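Local coordinates for protein peptide methionine sulfoxide reductase MSRA (Corynebacterium diphtheriae, PDB 4D7L) that reduces methionine S-sulfoxide in oxidised proteins back to methionine, probably as a repair enzyme, through thiol-disulfide exchange, at residues Glu105-Val117 / Thr151-Gly163. Numbering follows the deposited sequence.
Sequences ETCTGRTNHTEIV and TGTQYRSAIYTAG. With CAC (cacodylate ion), chain D; PGE (triethylene glycol), chain M.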
# COMPACT_ATOMS: atom_id res chain seq x y z
N GLU A 105 -11.27 6.65 10.32
CA GLU A 105 -10.27 6.72 11.39
C GLU A 105 -8.84 6.90 10.86
O GLU A 105 -8.07 7.72 11.37
CB GLU A 105 -10.35 5.46 12.26
CG GLU A 105 -11.59 5.45 13.14
CD GLU A 105 -11.79 4.15 13.90
OE1 GLU A 105 -11.32 3.09 13.43
OE2 GLU A 105 -12.43 4.21 14.97
N THR A 106 -8.49 6.12 9.84
CA THR A 106 -7.14 6.19 9.30
C THR A 106 -6.85 7.59 8.75
O THR A 106 -5.74 8.11 8.94
CB THR A 106 -6.93 5.13 8.20
OG1 THR A 106 -7.10 3.83 8.77
CG2 THR A 106 -5.55 5.24 7.57
N CYS A 107 -7.84 8.22 8.12
CA CYS A 107 -7.65 9.55 7.53
C CYS A 107 -7.38 10.62 8.57
O CYS A 107 -6.90 11.70 8.21
CB CYS A 107 -8.87 9.96 6.68
SG CYS A 107 -9.10 8.90 5.24
N THR A 108 -7.67 10.36 9.85
CA THR A 108 -7.32 11.34 10.90
C THR A 108 -5.83 11.44 11.19
O THR A 108 -5.37 12.35 11.89
CB THR A 108 -7.99 11.02 12.25
OG1 THR A 108 -7.42 9.83 12.79
CG2 THR A 108 -9.52 10.85 12.09
N GLY A 109 -5.08 10.45 10.72
CA GLY A 109 -3.66 10.34 11.02
C GLY A 109 -3.39 9.71 12.39
O GLY A 109 -2.25 9.52 12.76
N ARG A 110 -4.44 9.37 13.14
CA ARG A 110 -4.23 8.93 14.54
C ARG A 110 -4.16 7.41 14.71
O ARG A 110 -4.26 6.91 15.83
CB ARG A 110 -5.32 9.52 15.42
CG ARG A 110 -5.25 11.05 15.40
CD ARG A 110 -6.48 11.69 16.02
NE ARG A 110 -6.71 11.25 17.38
CZ ARG A 110 -7.81 11.52 18.07
NH1 ARG A 110 -8.78 12.25 17.52
NH2 ARG A 110 -7.95 11.07 19.31
N THR A 111 -3.95 6.68 13.62
CA THR A 111 -3.76 5.24 13.70
C THR A 111 -2.32 4.83 13.42
O THR A 111 -1.95 3.69 13.68
CB THR A 111 -4.63 4.46 12.68
OG1 THR A 111 -4.10 4.66 11.35
CG2 THR A 111 -6.13 4.88 12.74
N ASN A 112 -1.56 5.75 12.83
CA ASN A 112 -0.19 5.53 12.32
C ASN A 112 -0.09 4.56 11.14
O ASN A 112 1.01 4.32 10.64
CB ASN A 112 0.74 5.06 13.45
CG ASN A 112 1.03 6.16 14.46
OD1 ASN A 112 0.78 7.34 14.17
ND2 ASN A 112 1.58 5.79 15.63
N HIS A 113 -1.22 4.05 10.65
CA HIS A 113 -1.14 3.16 9.49
C HIS A 113 -0.85 3.88 8.18
O HIS A 113 -1.07 5.09 8.04
CB HIS A 113 -2.45 2.38 9.29
CG HIS A 113 -2.72 1.35 10.33
ND1 HIS A 113 -1.93 0.23 10.48
CD2 HIS A 113 -3.70 1.25 11.26
CE1 HIS A 113 -2.41 -0.51 11.47
NE2 HIS A 113 -3.48 0.08 11.95
N THR A 114 -0.31 3.17 7.20
CA THR A 114 -0.22 3.76 5.88
C THR A 114 -1.15 2.98 4.95
O THR A 114 -1.52 1.83 5.22
CB THR A 114 1.22 3.79 5.34
OG1 THR A 114 1.30 4.71 4.24
CG2 THR A 114 1.68 2.39 4.87
N GLU A 115 -1.55 3.63 3.86
CA GLU A 115 -2.45 3.03 2.88
C GLU A 115 -1.68 1.98 2.09
O GLU A 115 -0.67 2.30 1.45
CB GLU A 115 -3.04 4.09 1.95
CG GLU A 115 -4.04 4.99 2.69
CD GLU A 115 -4.86 5.89 1.76
OE1 GLU A 115 -4.70 5.80 0.51
OE2 GLU A 115 -5.64 6.70 2.29
N ILE A 116 -2.17 0.76 2.15
CA ILE A 116 -1.45 -0.42 1.66
C ILE A 116 -2.26 -1.18 0.64
O ILE A 116 -3.48 -1.35 0.80
CB ILE A 116 -1.11 -1.38 2.82
CG1 ILE A 116 -0.04 -0.74 3.72
CG2 ILE A 116 -0.67 -2.78 2.32
CD1 ILE A 116 1.35 -0.62 3.04
N VAL A 117 -1.57 -1.66 -0.40
CA VAL A 117 -2.10 -2.66 -1.31
C VAL A 117 -1.53 -4.02 -0.96
O VAL A 117 -0.30 -4.19 -0.92
CB VAL A 117 -1.74 -2.36 -2.78
CG1 VAL A 117 -2.37 -3.43 -3.72
CG2 VAL A 117 -2.20 -0.97 -3.18
N THR A 151 -0.87 14.81 1.57
CA THR A 151 -0.06 14.98 2.78
C THR A 151 -0.63 14.14 3.93
O THR A 151 -1.83 14.13 4.14
CB THR A 151 -0.02 16.47 3.22
OG1 THR A 151 0.60 17.24 2.19
CG2 THR A 151 0.78 16.62 4.47
N GLY A 152 0.23 13.45 4.67
CA GLY A 152 -0.21 12.68 5.82
C GLY A 152 0.65 11.45 5.99
O GLY A 152 1.17 10.90 5.02
N THR A 153 0.79 10.99 7.23
CA THR A 153 1.55 9.76 7.45
C THR A 153 0.93 8.56 6.77
O THR A 153 1.61 7.56 6.53
CB THR A 153 1.67 9.46 8.95
OG1 THR A 153 0.35 9.37 9.49
CG2 THR A 153 2.45 10.60 9.63
N GLN A 154 -0.36 8.62 6.45
CA GLN A 154 -1.01 7.46 5.82
C GLN A 154 -0.65 7.35 4.34
O GLN A 154 -1.07 6.41 3.67
CB GLN A 154 -2.55 7.51 5.98
CG GLN A 154 -3.31 8.56 5.11
CD GLN A 154 -3.46 9.89 5.83
OE1 GLN A 154 -2.60 10.27 6.61
NE2 GLN A 154 -4.56 10.62 5.56
N TYR A 155 0.15 8.28 3.83
CA TYR A 155 0.56 8.21 2.42
C TYR A 155 2.04 7.87 2.28
O TYR A 155 2.58 7.93 1.17
CB TYR A 155 0.26 9.53 1.70
CG TYR A 155 -1.22 9.81 1.70
CD1 TYR A 155 -2.08 9.03 0.94
CD2 TYR A 155 -1.76 10.82 2.49
CE1 TYR A 155 -3.45 9.24 0.96
CE2 TYR A 155 -3.12 11.06 2.51
CZ TYR A 155 -3.96 10.25 1.74
OH TYR A 155 -5.32 10.46 1.75
N ARG A 156 2.70 7.51 3.38
CA ARG A 156 4.15 7.26 3.33
C ARG A 156 4.50 5.99 2.55
O ARG A 156 3.70 5.06 2.44
CB ARG A 156 4.75 7.18 4.75
CG ARG A 156 4.35 5.94 5.59
CD ARG A 156 4.86 6.16 7.04
NE ARG A 156 4.68 5.01 7.92
CZ ARG A 156 3.57 4.76 8.63
NH1 ARG A 156 2.51 5.56 8.50
NH2 ARG A 156 3.50 3.70 9.44
N SER A 157 5.72 5.94 2.03
CA SER A 157 6.20 4.81 1.24
C SER A 157 6.51 3.61 2.13
O SER A 157 7.10 3.79 3.20
CB SER A 157 7.47 5.24 0.48
OG SER A 157 7.96 4.19 -0.33
N ALA A 158 6.09 2.41 1.73
CA ALA A 158 6.35 1.22 2.56
C ALA A 158 6.37 -0.07 1.75
O ALA A 158 5.71 -0.19 0.71
CB ALA A 158 5.31 1.11 3.71
N ILE A 159 7.15 -1.03 2.25
CA ILE A 159 7.08 -2.41 1.80
C ILE A 159 7.05 -3.29 3.05
O ILE A 159 8.01 -3.31 3.83
CB ILE A 159 8.28 -2.82 0.93
CG1 ILE A 159 8.37 -1.94 -0.32
CG2 ILE A 159 8.15 -4.31 0.51
CD1 ILE A 159 9.69 -2.11 -1.08
N TYR A 160 5.95 -4.01 3.26
CA TYR A 160 5.91 -4.98 4.37
C TYR A 160 5.90 -6.39 3.81
O TYR A 160 5.17 -6.67 2.87
CB TYR A 160 4.68 -4.75 5.27
CG TYR A 160 4.55 -3.32 5.77
CD1 TYR A 160 5.64 -2.65 6.33
CD2 TYR A 160 3.33 -2.63 5.67
CE1 TYR A 160 5.52 -1.31 6.79
CE2 TYR A 160 3.21 -1.31 6.12
CZ TYR A 160 4.30 -0.67 6.67
OH TYR A 160 4.17 0.61 7.09
N THR A 161 6.72 -7.26 4.37
CA THR A 161 6.87 -8.60 3.80
C THR A 161 6.17 -9.69 4.62
O THR A 161 5.81 -9.50 5.78
CB THR A 161 8.35 -8.94 3.64
OG1 THR A 161 9.00 -8.87 4.91
CG2 THR A 161 9.02 -7.97 2.67
N ALA A 162 5.93 -10.83 3.99
CA ALA A 162 5.17 -11.90 4.62
C ALA A 162 5.72 -13.27 4.25
O ALA A 162 6.56 -13.41 3.35
CB ALA A 162 3.69 -11.81 4.22
N GLY A 163 5.23 -14.30 4.93
CA GLY A 163 5.63 -15.66 4.61
C GLY A 163 6.81 -16.15 5.42
O GLY A 163 7.33 -15.43 6.28
AS CAC D . -7.37 8.22 -0.77
O1 CAC D . -7.10 8.35 0.94
O2 CAC D . -5.99 8.84 -1.62
C1 CAC D . -8.96 9.26 -1.26
C2 CAC D . -7.65 6.34 -1.25
C1 PGE M . -4.69 14.41 1.43
O1 PGE M . -4.90 14.52 0.03
C2 PGE M . -4.36 15.75 2.06
O2 PGE M . -3.24 16.37 1.42
O HOH W 1 -0.06 10.71 11.71
O HOH W 2 -1.44 7.16 9.79
O HOH W 3 1.07 4.60 1.00
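Thr114 lays its CB over one face of the Arg156 guanidinium, 3.8 Å above the plane and displaced toward the rim. That cation is held end-on: NH1 and NH2 both donate to the backbone O of Asn112, which lies close to the guanidinium plane. The NH2 bond to Asn112 O, 2.8 Å, runs nearly straight out from the carbonyl (178°), whereas NH1 reaches the same oxygen from above its plane. NH1 also donates to Thr153 O within its own segment, and NE forms a salt bridge with Glu195, so all three nitrogens are engaged. The extended chain from CG to NE carries the head across to the loop at Asn112.

A chi1 of -163° swings the Thr114 hydroxyl away from its own N, putting OG1 3.0 Å from both Gln154 O and Arg156 O, while its methyl CG2 turns to Ala158 CB and Tyr160 OH, the latter hydrogen-bonded to Glu195. The main chains meet at Glu115 N, which donates to Gln154 O at 2.8 Å, joining the start of strand 114-121 to the 3-10 segment 153-155. Two waters bridge Thr153 OG1 to the carbonyls of Gly109 and His113. Beyond, Ile116 CD1 packs against Tyr160 CE2 at 3.7 Å, their side chains crossing at about a right angle.

Glu115 and Tyr155 run side by side, carboxylate and ring planes 61° apart. Tyr155 OH donates to O1 of a cacodylate, probably from the crystallisation liquor, at 2.9 Å, and Glu115 OE2 lies 2.6 Å from that same oxygen. Glu115 OE1 accepts from Tyr73 N, and its side chain is about 5 Å from that of Cys72, the predicted active-site cysteine, so Glu115 probably lines the catalytic pocket; Tyr155 probably joins it, sharing the cacodylate that Tyr103 OH also bonds. Arg156, through Asn112 O and Thr153 O, ties the loop before strand 114-121 to the turn at 153-156.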